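Local coordinates for protein NADH kinase POS5, mitochondrial (Saccharomyces cerevisiae, PDB 3AFO) that phosphorylates both NADH and NAD(+) with ATP, preferring NADH twofold, and so serves as a key source of the reductant NADPH and as an antioxidant factor, at residues F223-T228 with L269-L274; P257-T262 with S280-K285. All coordinates share one frame; numbering follows the deposited sequence. Where two conformers were deposited one is given.

Interactions 1 and 2 lie in the C-terminal domain of the kinase, where two antiparallel sheets pack on each other, and their centres are 12 Å apart. Met261 joins them: its SD lies 3.9 Å from CD2 of Leu224, and its O is probably hydrogen-bonded to N of Leu274 at 3.0 Å, pairing strand 258-266 with strand 274-277. Interaction 2 lies between the sheets, whereas interaction 1 lies next to the second subunit, which several of its residues touch. The side chain of Thr227 is about 9 Å, and that of Ile259 about 13 Å, from a bound NADH.

Interaction 1 (F223-T228 with L269-L274); sequences FLTRTT and LSFRPL
Phe271 sends its ring toward Thr227, and the threonine stands roughly perpendicular to the phenyl arm. The CD1-CE1 side of the ring does the touching: CB of Thr227 lies in the ring plane, at the edge, 3.8 Å from CE1 of Phe271, and OG1 of Thr227 stands 3.8 Å from CD1 of the same ring, also near its plane. The phenyl reaches this position because CG of Phe271 is anti to the backbone N (chi1 -163°). CG2 of Thr225 approaches the ring obliquely at 4.4 Å from CE1 of Phe271, while the hydroxyl of Thr225 is hydrogen-bonded to Asn375 of the second subunit. Phe271 is the centre of an inverse gamma turn in the loop between strands 258-266 and 274-277, and strand 222-228 makes a classic beta bulge at Leu224 and Thr225, both of which face Ile217; the turn and the bulge come together where Phe271 approaches Thr225. An alanine in place of Phe271 would probably open a gap beside Thr227 and Thr225 and leave Phe374 of the second subunit, which packs edge-to-face with this ring, without its aromatic partner. Near the start of segment 223-228, Leu224 and Leu274 meet tip to tip, CD2 of Leu224 lying 3.8 Å from CD1 of Leu274. Leu274 also pairs in parallel with a strand of the second subunit, which carries the sheet across the interface.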
ATOM      1  N   PHE A 223      15.967   5.527 -19.989  1.00 22.85           N
ATOM      2  CA  PHE A 223      15.390   6.357 -18.956  1.00 22.07           C
ATOM      3  C   PHE A 223      14.102   5.705 -18.455  1.00 20.89           C
ATOM      4  O   PHE A 223      13.215   5.374 -19.250  1.00 20.15           O
ATOM      5  CB  PHE A 223      15.117   7.758 -19.493  1.00 22.09           C
ATOM      6  CG  PHE A 223      14.460   8.653 -18.505  1.00 22.97           C
ATOM      7  CD1 PHE A 223      15.163   9.126 -17.395  1.00 23.05           C
ATOM      8  CD2 PHE A 223      13.126   9.018 -18.666  1.00 24.64           C
ATOM      9  CE1 PHE A 223      14.549   9.968 -16.475  1.00 21.34           C
ATOM     10  CE2 PHE A 223      12.513   9.863 -17.749  1.00 22.80           C
ATOM     11  CZ  PHE A 223      13.226  10.334 -16.664  1.00 21.88           C
ATOM     12  N   LEU A 224      14.034   5.480 -17.143  1.00 19.27           N
ATOM     13  CA  LEU A 224      12.844   4.892 -16.527  1.00 18.85           C
ATOM     14  C   LEU A 224      11.915   5.983 -16.047  1.00 18.30           C
ATOM     15  O   LEU A 224      10.783   6.084 -16.496  1.00 17.68           O
ATOM     16  CB  LEU A 224      13.191   3.955 -15.353  1.00 18.70           C
ATOM     17  CG  LEU A 224      12.002   3.512 -14.482  1.00 19.41           C
ATOM     18  CD1 LEU A 224      11.116   2.483 -15.201  1.00 20.01           C
ATOM     19  CD2 LEU A 224      12.468   2.983 -13.151  1.00 18.57           C
ATOM     20  N   THR A 225      12.400   6.806 -15.122  1.00 18.32           N
ATOM     21  CA  THR A 225      11.543   7.793 -14.516  1.00 18.25           C
ATOM     22  C   THR A 225      12.369   8.797 -13.728  1.00 18.41           C
ATOM     23  O   THR A 225      13.502   8.502 -13.325  1.00 18.29           O
ATOM     24  CB  THR A 225      10.500   7.097 -13.560  1.00 17.74           C
ATOM     25  OG1 THR A 225       9.419   7.992 -13.295  1.00 17.96           O
ATOM     26  CG2 THR A 225      11.155   6.641 -12.248  1.00 17.51           C
ATOM     27  N   ARG A 226      11.791   9.974 -13.525  1.00 18.83           N
ATOM     28  CA  ARG A 226      12.257  10.920 -12.507  1.00 20.02           C
ATOM     29  C   ARG A 226      11.393  10.775 -11.267  1.00 19.26           C
ATOM     30  O   ARG A 226      10.162  10.814 -11.354  1.00 19.06           O
ATOM     31  CB  ARG A 226      12.129  12.358 -13.012  1.00 21.01           C
ATOM     32  CG  ARG A 226      12.295  13.427 -11.931  1.00 24.19           C
ATOM     33  CD  ARG A 226      13.626  14.156 -12.072  1.00 29.08           C
ATOM     34  NE  ARG A 226      13.439  15.551 -11.753  1.00 32.30           N
ATOM     35  CZ  ARG A 226      14.292  16.527 -12.037  1.00 33.34           C
ATOM     36  NH1 ARG A 226      15.452  16.294 -12.662  1.00 33.62           N
ATOM     37  NH2 ARG A 226      13.965  17.748 -11.691  1.00 32.97           N
ATOM     38  N   THR A 227      12.020  10.619 -10.110  1.00 18.58           N
ATOM     39  CA  THR A 227      11.252  10.621  -8.878  1.00 18.62           C
ATOM     40  C   THR A 227      11.655  11.799  -7.987  1.00 18.88           C
ATOM     41  O   THR A 227      12.850  12.106  -7.848  1.00 19.37           O
ATOM     42  CB  THR A 227      11.331   9.272  -8.124  1.00 18.58           C
ATOM     43  OG1 THR A 227      10.570   9.349  -6.905  1.00 18.80           O
ATOM     44  CG2 THR A 227      12.784   8.883  -7.804  1.00 18.53           C
ATOM     45  N   THR A 228      10.645  12.430  -7.394  0.50 18.48           N
ATOM     46  CA  THR A 228      10.801  13.497  -6.407  0.50 18.37           C
ATOM     47  C   THR A 228      10.292  12.937  -5.079  0.50 18.57           C
ATOM     48  O   THR A 228       9.101  12.633  -4.945  0.50 18.58           O
ATOM     49  CB  THR A 228      10.002  14.737  -6.831  0.50 18.27           C
ATOM     50  OG1 THR A 228      10.550  15.251  -8.050  0.50 17.51           O
ATOM     51  CG2 THR A 228      10.048  15.828  -5.766  0.50 19.36           C
ATOM     52  N   LEU A 269       1.444   8.939  -6.788  1.00 18.17           N
ATOM     53  CA  LEU A 269       0.483   7.916  -6.383  1.00 18.32           C
ATOM     54  C   LEU A 269       0.791   6.580  -7.051  1.00 18.68           C
ATOM     55  O   LEU A 269       0.179   5.564  -6.720  1.00 20.10           O
ATOM     56  CB  LEU A 269      -0.934   8.374  -6.725  1.00 18.40           C
ATOM     57  CG  LEU A 269      -1.504   9.516  -5.867  1.00 18.20           C
ATOM     58  CD1 LEU A 269      -2.877   9.925  -6.412  1.00 19.37           C
ATOM     59  CD2 LEU A 269      -1.607   9.124  -4.381  1.00 17.47           C
ATOM     60  N   SER A 270       1.750   6.563  -7.970  1.00 18.07           N
ATOM     61  CA  SER A 270       1.913   5.392  -8.842  1.00 17.06           C
ATOM     62  C   SER A 270       3.311   4.776  -8.915  1.00 16.66           C
ATOM     63  O   SER A 270       3.593   4.005  -9.840  1.00 16.72           O
ATOM     64  CB  SER A 270       1.435   5.733 -10.252  1.00 17.12           C
ATOM     65  OG  SER A 270       2.031   6.937 -10.725  1.00 16.53           O
ATOM     66  N   PHE A 271       4.191   5.112  -7.972  1.00 15.78           N
ATOM     67  CA  PHE A 271       5.519   4.480  -7.934  1.00 15.10           C
ATOM     68  C   PHE A 271       5.412   3.179  -7.151  1.00 14.92           C
ATOM     69  O   PHE A 271       5.808   3.096  -5.980  1.00 15.29           O
ATOM     70  CB  PHE A 271       6.597   5.404  -7.335  1.00 14.87           C
ATOM     71  CG  PHE A 271       8.034   4.974  -7.639  1.00 14.76           C
ATOM     72  CD1 PHE A 271       9.040   5.936  -7.780  1.00 14.85           C
ATOM     73  CD2 PHE A 271       8.383   3.633  -7.758  1.00 13.46           C
ATOM     74  CE1 PHE A 271      10.370   5.551  -8.056  1.00 14.77           C
ATOM     75  CE2 PHE A 271       9.709   3.236  -8.029  1.00 14.91           C
ATOM     76  CZ  PHE A 271      10.696   4.194  -8.176  1.00 16.13           C
ATOM     77  N   ARG A 272       4.847   2.163  -7.802  1.00 14.73           N
ATOM     78  CA  ARG A 272       4.737   0.834  -7.210  1.00 14.06           C
ATOM     79  C   ARG A 272       6.147   0.241  -7.176  1.00 14.04           C
ATOM     80  O   ARG A 272       6.881   0.387  -8.148  1.00 14.22           O
ATOM     81  CB  ARG A 272       3.819  -0.046  -8.088  1.00 14.17           C
ATOM     82  CG  ARG A 272       3.426  -1.419  -7.486  1.00 12.88           C
ATOM     83  CD  ARG A 272       2.532  -1.276  -6.243  1.00 13.45           C
ATOM     84  NE  ARG A 272       1.211  -0.697  -6.534  1.00 15.04           N
ATOM     85  CZ  ARG A 272       0.141  -1.404  -6.914  1.00 16.10           C
ATOM     86  NH1 ARG A 272       0.227  -2.717  -7.078  1.00 12.75           N
ATOM     87  NH2 ARG A 272      -1.027  -0.801  -7.135  1.00 16.59           N
ATOM     88  N   PRO A 273       6.530  -0.441  -6.076  1.00 14.25           N
ATOM     89  CA  PRO A 273       7.884  -1.014  -6.018  1.00 14.79           C
ATOM     90  C   PRO A 273       8.164  -1.953  -7.194  1.00 14.86           C
ATOM     91  O   PRO A 273       7.249  -2.647  -7.662  1.00 14.97           O
ATOM     92  CB  PRO A 273       7.880  -1.793  -4.690  1.00 14.59           C
ATOM     93  CG  PRO A 273       6.840  -1.103  -3.853  1.00 15.40           C
ATOM     94  CD  PRO A 273       5.761  -0.724  -4.847  1.00 14.45           C
ATOM     95  N   LEU A 274       9.402  -1.944  -7.684  1.00 14.67           N
ATOM     96  CA  LEU A 274       9.792  -2.758  -8.843  1.00 15.47           C
ATOM     97  C   LEU A 274      10.724  -3.889  -8.439  1.00 15.64           C
ATOM     98  O   LEU A 274      11.550  -3.725  -7.532  1.00 15.06           O
ATOM     99  CB  LEU A 274      10.519  -1.898  -9.897  1.00 15.18           C
ATOM    100  CG  LEU A 274       9.803  -0.717 -10.556  1.00 17.22           C
ATOM    101  CD1 LEU A 274      10.753  -0.051 -11.577  1.00 17.63           C
ATOM    102  CD2 LEU A 274       8.450  -1.113 -11.212  1.00 17.69           C
TER

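Interaction 2 (P257-T262 with S280-K285); sequences PAILMT and SHIRIK
Two antiparallel sheets of the C-terminal domain face each other here, strand 258-266 contributing from one and strand 282-286 from the other, and the contact is part of the apolar layer between them. Ile282 is its centre, placed so that it meets both Ile259 and Met261, the alternate residues of strand 258-266 whose side chains set out toward segment 280-285. The two isoleucines meet end-on: CD1 of Ile282 lies 3.8 Å from CG2 of Ile259 and 4.2 Å from CD1 of Ile259, so that one methyl group touches both branches of its partner. In Ile282 the CG1 branch is anti to the carbonyl carbon (chi1 -57°), and extension at chi2 carries CD1 out to the opposing strand. The other branch of Ile282 serves Met261, whose CE lies 3.9 Å from CG2 of Ile282; methionine and isoleucine run alongside each other in opposite senses. Met261 is extended through chi1 and chi2 and then bends at chi3 (-71°), which turns its terminal methyl toward the isoleucine. At the other end of the contact, CD1 of Ile259 lies 4.3 Å from CB of Ser280, and the hydroxyl of that serine is hydrogen-bonded to the backbone O of Pro277. Leu276 of strand 274-277 packs against both Met261 and Ile282, continuing the apolar layer. No hydrogen bond passes between the two segments. The meeting of their buried side chains is carried by methyl and methylene groups, so the two sheets are held together here by van der Waals packing and the exclusion of water, without a directional polar bond.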
ATOM      1  N   PRO A 257      16.965 -14.517  -7.663  1.00 18.72           N
ATOM      2  CA  PRO A 257      17.915 -13.549  -8.201  1.00 19.16           C
ATOM      3  C   PRO A 257      17.176 -12.314  -8.718  1.00 18.67           C
ATOM      4  O   PRO A 257      16.503 -12.380  -9.737  1.00 19.75           O
ATOM      5  CB  PRO A 257      18.590 -14.304  -9.363  1.00 18.91           C
ATOM      6  CG  PRO A 257      17.844 -15.588  -9.539  1.00 19.77           C
ATOM      7  CD  PRO A 257      16.628 -15.559  -8.653  1.00 18.79           C
ATOM      8  N   ALA A 258      17.297 -11.205  -8.003  1.00 18.56           N
ATOM      9  CA  ALA A 258      16.590  -9.968  -8.343  1.00 18.25           C
ATOM     10  C   ALA A 258      17.243  -8.801  -7.634  1.00 18.08           C
ATOM     11  O   ALA A 258      17.994  -8.998  -6.678  1.00 18.18           O
ATOM     12  CB  ALA A 258      15.131 -10.065  -7.909  1.00 17.93           C
ATOM     13  N   ILE A 259      16.967  -7.597  -8.124  1.00 17.49           N
ATOM     14  CA  ILE A 259      17.311  -6.372  -7.436  1.00 17.37           C
ATOM     15  C   ILE A 259      16.000  -5.656  -7.185  1.00 17.17           C
ATOM     16  O   ILE A 259      15.198  -5.492  -8.112  1.00 17.45           O
ATOM     17  CB  ILE A 259      18.216  -5.451  -8.300  1.00 17.48           C
ATOM     18  CG1 ILE A 259      19.500  -6.188  -8.709  1.00 17.97           C
ATOM     19  CG2 ILE A 259      18.506  -4.122  -7.551  1.00 17.86           C
ATOM     20  CD1 ILE A 259      20.389  -5.423  -9.718  1.00 17.86           C
ATOM     21  N   LEU A 260      15.781  -5.224  -5.948  1.00 16.49           N
ATOM     22  CA  LEU A 260      14.591  -4.432  -5.624  1.00 16.16           C
ATOM     23  C   LEU A 260      14.868  -2.963  -5.853  1.00 15.69           C
ATOM     24  O   LEU A 260      15.932  -2.467  -5.482  1.00 16.13           O
ATOM     25  CB  LEU A 260      14.164  -4.633  -4.156  1.00 15.93           C
ATOM     26  CG  LEU A 260      13.483  -5.961  -3.785  1.00 16.87           C
ATOM     27  CD1 LEU A 260      14.492  -7.111  -3.613  1.00 17.35           C
ATOM     28  CD2 LEU A 260      12.660  -5.802  -2.514  1.00 16.74           C
ATOM     29  N   MET A 261      13.910  -2.272  -6.459  1.00 15.00           N
ATOM     30  CA  MET A 261      13.922  -0.815  -6.522  1.00 15.30           C
ATOM     31  C   MET A 261      12.683  -0.301  -5.803  1.00 14.85           C
ATOM     32  O   MET A 261      11.565  -0.473  -6.291  1.00 14.68           O
ATOM     33  CB  MET A 261      13.943  -0.319  -7.973  1.00 15.15           C
ATOM     34  CG  MET A 261      13.937   1.207  -8.100  1.00 16.50           C
ATOM     35  SD  MET A 261      14.037   1.717  -9.823  1.00 19.39           S
ATOM     36  CE  MET A 261      15.741   1.278 -10.210  1.00 16.00           C
ATOM     37  N   THR A 262      12.878   0.326  -4.643  1.00 14.87           N
ATOM     38  CA  THR A 262      11.739   0.716  -3.798  1.00 15.30           C
ATOM     39  C   THR A 262      11.806   2.201  -3.472  1.00 15.31           C
ATOM     40  O   THR A 262      12.804   2.649  -2.913  1.00 14.75           O
ATOM     41  CB  THR A 262      11.726  -0.095  -2.466  1.00 15.93           C
ATOM     42  OG1 THR A 262      11.756  -1.499  -2.752  1.00 15.13           O
ATOM     43  CG2 THR A 262      10.487   0.240  -1.600  1.00 15.57           C
ATOM     44  N   SER A 280      20.438  -6.641 -14.291  1.00 21.53           N
ATOM     45  CA  SER A 280      20.159  -5.220 -14.573  1.00 21.61           C
ATOM     46  C   SER A 280      21.336  -4.279 -14.343  1.00 21.53           C
ATOM     47  O   SER A 280      22.156  -4.518 -13.476  1.00 21.56           O
ATOM     48  CB  SER A 280      18.998  -4.729 -13.711  1.00 21.57           C
ATOM     49  OG  SER A 280      17.801  -5.371 -14.075  1.00 21.36           O
ATOM     50  N   HIS A 281      21.373  -3.201 -15.122  1.00 21.46           N
ATOM     51  CA  HIS A 281      22.347  -2.133 -14.990  1.00 21.95           C
ATOM     52  C   HIS A 281      21.538  -0.904 -14.592  1.00 21.53           C
ATOM     53  O   HIS A 281      20.650  -0.462 -15.331  1.00 21.78           O
ATOM     54  CB  HIS A 281      23.046  -1.924 -16.343  1.00 22.82           C
ATOM     55  CG  HIS A 281      24.017  -0.785 -16.366  1.00 24.82           C
ATOM     56  ND1 HIS A 281      23.636   0.512 -16.646  1.00 26.96           N
ATOM     57  CD2 HIS A 281      25.356  -0.748 -16.155  1.00 27.61           C
ATOM     58  CE1 HIS A 281      24.699   1.299 -16.602  1.00 27.73           C
ATOM     59  NE2 HIS A 281      25.757   0.559 -16.308  1.00 26.35           N
ATOM     60  N   ILE A 282      21.809  -0.376 -13.410  1.00 20.80           N
ATOM     61  CA  ILE A 282      21.018   0.719 -12.871  1.00 20.38           C
ATOM     62  C   ILE A 282      21.906   1.932 -12.710  1.00 20.44           C
ATOM     63  O   ILE A 282      22.992   1.837 -12.127  1.00 20.42           O
ATOM     64  CB  ILE A 282      20.382   0.361 -11.501  1.00 20.20           C
ATOM     65  CG1 ILE A 282      19.521  -0.910 -11.633  1.00 20.66           C
ATOM     66  CG2 ILE A 282      19.541   1.551 -10.967  1.00 19.58           C
ATOM     67  CD1 ILE A 282      19.054  -1.532 -10.310  1.00 19.18           C
ATOM     68  N   ARG A 283      21.453   3.055 -13.250  1.00 20.16           N
ATOM     69  CA  ARG A 283      22.130   4.325 -13.057  1.00 21.07           C
ATOM     70  C   ARG A 283      21.141   5.329 -12.495  1.00 21.04           C
ATOM     71  O   ARG A 283      20.022   5.470 -13.023  1.00 21.04           O
ATOM     72  CB  ARG A 283      22.735   4.834 -14.383  1.00 21.24           C
ATOM     73  CG  ARG A 283      23.394   6.218 -14.285  1.00 23.22           C
ATOM     74  CD  ARG A 283      24.104   6.591 -15.583  1.00 24.94           C
ATOM     75  NE  ARG A 283      23.184   6.805 -16.698  1.00 26.36           N
ATOM     76  CZ  ARG A 283      22.800   8.001 -17.132  1.00 27.21           C
ATOM     77  NH1 ARG A 283      23.247   9.106 -16.540  1.00 27.60           N
ATOM     78  NH2 ARG A 283      21.968   8.098 -18.158  1.00 26.92           N
ATOM     79  N   ILE A 284      21.555   6.009 -11.424  1.00 21.04           N
ATOM     80  CA  ILE A 284      20.763   7.079 -10.817  1.00 21.11           C
ATOM     81  C   ILE A 284      21.571   8.387 -10.741  1.00 21.78           C
ATOM     82  O   ILE A 284      22.626   8.437 -10.113  1.00 21.65           O
ATOM     83  CB  ILE A 284      20.197   6.676  -9.422  1.00 20.93           C
ATOM     84  CG1 ILE A 284      19.349   5.396  -9.536  1.00 19.90           C
ATOM     85  CG2 ILE A 284      19.392   7.844  -8.807  1.00 20.64           C
ATOM     86  CD1 ILE A 284      18.759   4.894  -8.206  1.00 20.30           C
ATOM     87  N   LYS A 285      21.081   9.415 -11.428  1.00 22.46           N
ATOM     88  CA  LYS A 285      21.714  10.722 -11.437  1.00 23.56           C
ATOM     89  C   LYS A 285      20.930  11.700 -10.556  1.00 23.77           C
ATOM     90  O   LYS A 285      19.695  11.760 -10.626  1.00 23.30           O
ATOM     91  CB  LYS A 285      21.791  11.249 -12.866  1.00 23.91           C
ATOM     92  CG  LYS A 285      22.643  12.507 -13.042  1.00 26.50           C
ATOM     93  CD  LYS A 285      22.757  12.846 -14.537  1.00 30.60           C
ATOM     94  CE  LYS A 285      23.677  14.041 -14.782  1.00 32.62           C
ATOM     95  NZ  LYS A 285      23.651  14.426 -16.233  1.00 34.94           N
TER